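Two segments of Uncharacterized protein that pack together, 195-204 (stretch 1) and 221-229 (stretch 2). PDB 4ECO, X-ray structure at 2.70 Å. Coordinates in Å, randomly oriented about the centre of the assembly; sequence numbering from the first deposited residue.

Stretch 1 195-204: ITFVSKAVMR
Stretch 2, residues 221-229: ENICEAWEN

Packing of stretch 1 (195-204) against stretch 2 (221-229), which together bury 735 Å². The apolar centre gathers on the Cys224 thiol and the Phe197 ring. Cys224 (chi1 -57°, m) packs its sulfur against two valines that lie on the same side of it: Val198 CG1 lies 3.6 Å from Cys224 SG, and Val202 CG2 lies 3.7 Å from Cys224 SG, both valines having chi1 near 180° (t). The sulfur, polarizable and weakly polar, suits these methyl contacts; Ser199 O also lies 3.3 Å from Cys224 SG. Met203, a selenomethionine (m, t, t), points its CA-to-CB bond toward stretch 2, and its methyl CE stops 4.0 Å from Cys224 O.

Phe197 (chi1 -166°, t; chi2 -85°) leaves its backbone sideways, but its ring reaches inward and is bordered largely by backbone. Asn222 O lies over one face; Ala226 O sits at the edge, 3.6 Å from Phe197 CE1, where the slightly positive ring hydrogens suit a carbonyl oxygen. Phe197 CE1 also comes within 3.4 Å of Glu228 CA, Phe197 CZ within 3.5 Å of Trp227 O, and Phe197 CZ within 4.1 Å of Ala226 CB.

The Trp227 CA-to-CB bond points away from stretch 1, yet chi1 -55° (m) and chi2 117° bring the indole back. Lys200, all-trans through chi4, runs across it: Lys200 CD stands 3.9 Å from the centroid of the six-membered ring of Trp227, 13° off the normal, a CH-pi contact that uses the aliphatic part of the chain. Ala201 CB adds an apolar contact at 4.3 Å from Trp227 CZ3.

The backbones meet at a single beta bridge, Val198 with Ile223 (CA-CA 4.9 Å). The two stretches run parallel, residue numbers rising together: Phe197 CA is 5.1 Å from Asn222 CA, and Lys200 CA is 3.9 Å from Cys224 CA. Val198 (phi/psi -131/122) is extended and bonds through both its backbone groups: Val198 N donates to Asn222 O (2.9 Å, 164°), and Val198 O accepts from Cys224 N (2.8 Å, 147°). Ile223 (-103/92; chi1 -53°, m; chi2 170°, t) points its CA-to-CB bond away from stretch 1. Cys224 takes positive phi (59/40), followed by Glu225 (-99/-38) and extended Ala226 (-133/168). Ala226 O accepts from Lys200 N (3.0 Å, 149°), at the start of the 3-10 segment 200-204. That segment holds Met203 N to Lys200 O (3.2 Å) and Arg204 N to Ala201 O (2.9 Å), while Ala201 N donates to Ser199 OG (3.1 Å; Ser199 chi1 172°, t).

Toward the polar edge, Asn222 (chi1 -76°, m; chi2 -18°) places its OD1 3.6 Å from Phe197 CE2. Water 1 donates to Thr196 O (2.5 Å from the water O) and accepts from Asn222 ND2 (2.8 Å from the water O). Water 2 accepts from Glu225 N (2.9 Å from the water O) and gives a weak bond to Val198 O (3.3 Å from the water O). Thr196 (chi1 55°, p) and Glu225 (m, t) direct their CA-to-CB bonds away.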

# COMPACT_ATOMS: atom_id res chain seq x y z
N ILE A 195 3.11 -7.81 27.87
CA ILE A 195 1.87 -8.49 28.22
C ILE A 195 2.11 -9.98 27.91
O ILE A 195 2.34 -10.33 26.76
CB ILE A 195 0.61 -7.91 27.48
CG1 ILE A 195 0.45 -6.37 27.57
CG2 ILE A 195 -0.67 -8.66 27.84
CD1 ILE A 195 0.32 -5.83 28.88
N THR A 196 2.10 -10.84 28.93
CA THR A 196 2.40 -12.27 28.77
C THR A 196 1.16 -13.15 28.82
O THR A 196 1.24 -14.33 28.51
CB THR A 196 3.40 -12.70 29.86
OG1 THR A 196 2.87 -12.37 31.15
CG2 THR A 196 4.77 -12.05 29.68
N PHE A 197 0.01 -12.57 29.18
CA PHE A 197 -1.23 -13.31 29.32
C PHE A 197 -2.43 -12.36 29.17
O PHE A 197 -2.36 -11.20 29.58
CB PHE A 197 -1.25 -13.98 30.73
CG PHE A 197 -2.29 -15.04 30.94
CD1 PHE A 197 -3.58 -14.70 31.32
CD2 PHE A 197 -1.99 -16.38 30.76
CE1 PHE A 197 -4.56 -15.68 31.47
CE2 PHE A 197 -2.97 -17.36 30.92
CZ PHE A 197 -4.25 -17.01 31.29
N VAL A 198 -3.52 -12.87 28.57
CA VAL A 198 -4.79 -12.14 28.42
C VAL A 198 -5.87 -13.10 28.88
O VAL A 198 -5.98 -14.21 28.36
CB VAL A 198 -5.10 -11.54 27.02
CG1 VAL A 198 -6.31 -10.60 27.11
CG2 VAL A 198 -3.92 -10.78 26.46
N SER A 199 -6.64 -12.65 29.89
CA SER A 199 -7.72 -13.39 30.52
C SER A 199 -8.87 -13.76 29.55
O SER A 199 -9.24 -13.01 28.65
CB SER A 199 -8.29 -12.56 31.68
OG SER A 199 -9.46 -13.11 32.25
N LYS A 200 -9.44 -14.94 29.79
CA LYS A 200 -10.61 -15.54 29.17
C LYS A 200 -11.81 -14.59 29.27
O LYS A 200 -12.67 -14.59 28.39
CB LYS A 200 -10.88 -16.83 29.97
CG LYS A 200 -11.92 -17.79 29.44
CD LYS A 200 -12.03 -18.98 30.38
CE LYS A 200 -13.14 -19.91 29.98
NZ LYS A 200 -13.22 -21.13 30.85
N ALA A 201 -11.84 -13.77 30.36
CA ALA A 201 -12.88 -12.83 30.80
C ALA A 201 -13.36 -11.87 29.71
O ALA A 201 -14.48 -11.37 29.85
CB ALA A 201 -12.40 -12.02 31.99
N VAL A 202 -12.58 -11.64 28.63
CA VAL A 202 -12.91 -10.77 27.49
C VAL A 202 -14.31 -11.22 26.88
O VAL A 202 -15.08 -10.37 26.42
CB VAL A 202 -11.75 -10.76 26.47
CG1 VAL A 202 -12.10 -10.00 25.19
CG2 VAL A 202 -10.50 -10.16 27.10
N MSE A 203 -14.66 -12.54 26.99
CA MSE A 203 -15.95 -13.13 26.55
C MSE A 203 -17.16 -12.52 27.28
O MSE A 203 -18.31 -12.79 26.89
CB MSE A 203 -15.98 -14.64 26.83
CG MSE A 203 -14.92 -15.46 26.14
SE MSE A 203 -15.24 -17.32 26.64
CE MSE A 203 -13.57 -18.13 26.04
N ARG A 204 -16.92 -11.81 28.40
CA ARG A 204 -17.98 -11.18 29.16
C ARG A 204 -18.34 -9.83 28.53
O ARG A 204 -19.48 -9.38 28.67
CB ARG A 204 -17.58 -11.02 30.63
CG ARG A 204 -18.78 -10.84 31.56
CD ARG A 204 -18.37 -11.10 32.98
NE ARG A 204 -19.47 -10.97 33.93
CZ ARG A 204 -19.78 -9.85 34.58
NH1 ARG A 204 -19.07 -8.75 34.39
NH2 ARG A 204 -20.79 -9.83 35.44
N GLU A 221 -1.66 -19.69 23.07
CA GLU A 221 -2.50 -20.38 24.07
C GLU A 221 -2.79 -19.50 25.32
O GLU A 221 -3.64 -19.87 26.12
CB GLU A 221 -1.87 -21.73 24.50
CG GLU A 221 -0.45 -21.69 25.05
CD GLU A 221 0.71 -21.74 24.05
OE1 GLU A 221 0.48 -21.52 22.84
OE2 GLU A 221 1.85 -21.98 24.50
N ASN A 222 -2.11 -18.35 25.47
CA ASN A 222 -2.32 -17.48 26.63
C ASN A 222 -3.13 -16.23 26.25
O ASN A 222 -3.25 -15.31 27.06
CB ASN A 222 -0.99 -17.11 27.26
CG ASN A 222 -0.40 -18.25 28.06
OD1 ASN A 222 -1.09 -19.22 28.44
ND2 ASN A 222 0.88 -18.14 28.37
N ILE A 223 -3.74 -16.25 25.04
CA ILE A 223 -4.60 -15.16 24.56
C ILE A 223 -6.04 -15.61 24.70
O ILE A 223 -6.57 -16.27 23.80
CB ILE A 223 -4.28 -14.68 23.11
CG1 ILE A 223 -2.79 -14.33 22.92
CG2 ILE A 223 -5.20 -13.51 22.72
CD1 ILE A 223 -2.39 -14.10 21.51
N CYS A 224 -6.65 -15.30 25.86
CA CYS A 224 -8.06 -15.50 26.20
C CYS A 224 -8.54 -16.98 26.11
O CYS A 224 -9.69 -17.25 25.73
CB CYS A 224 -8.93 -14.60 25.33
SG CYS A 224 -8.52 -12.84 25.45
N GLU A 225 -7.68 -17.90 26.57
CA GLU A 225 -8.03 -19.32 26.66
C GLU A 225 -8.44 -19.70 28.10
O GLU A 225 -9.36 -20.50 28.30
CB GLU A 225 -6.87 -20.22 26.22
CG GLU A 225 -6.70 -20.32 24.72
CD GLU A 225 -5.90 -21.51 24.26
OE1 GLU A 225 -5.68 -22.44 25.07
OE2 GLU A 225 -5.50 -21.53 23.07
N ALA A 226 -7.75 -19.11 29.09
CA ALA A 226 -7.93 -19.45 30.49
C ALA A 226 -8.07 -18.23 31.39
O ALA A 226 -7.81 -17.10 30.98
CB ALA A 226 -6.72 -20.27 30.96
N TRP A 227 -8.49 -18.49 32.64
CA TRP A 227 -8.56 -17.45 33.65
C TRP A 227 -7.15 -17.03 34.01
O TRP A 227 -6.24 -17.87 33.98
CB TRP A 227 -9.33 -17.92 34.88
CG TRP A 227 -10.71 -18.44 34.63
CD1 TRP A 227 -11.16 -19.71 34.85
CD2 TRP A 227 -11.83 -17.69 34.16
NE1 TRP A 227 -12.50 -19.79 34.57
CE2 TRP A 227 -12.94 -18.57 34.12
CE3 TRP A 227 -12.02 -16.35 33.78
CZ2 TRP A 227 -14.21 -18.16 33.69
CZ3 TRP A 227 -13.28 -15.95 33.37
CH2 TRP A 227 -14.35 -16.85 33.31
N GLU A 228 -6.95 -15.75 34.30
CA GLU A 228 -5.64 -15.26 34.70
C GLU A 228 -5.31 -15.90 36.03
O GLU A 228 -4.21 -16.41 36.22
CB GLU A 228 -5.64 -13.73 34.75
CG GLU A 228 -4.27 -13.11 34.95
CD GLU A 228 -3.76 -13.11 36.38
OE1 GLU A 228 -4.55 -12.81 37.31
OE2 GLU A 228 -2.55 -13.38 36.56
N ASN A 229 -6.32 -15.96 36.90
CA ASN A 229 -6.29 -16.60 38.21
C ASN A 229 -7.70 -17.13 38.48
O ASN A 229 -8.61 -16.36 38.81
CB ASN A 229 -5.81 -15.60 39.27
CG ASN A 229 -6.03 -16.01 40.70
OD1 ASN A 229 -6.06 -17.19 41.07
ND2 ASN A 229 -6.19 -15.00 41.56
O HOH W 1 2.40 -16.17 27.18
O HOH W 2 -5.32 -17.45 28.27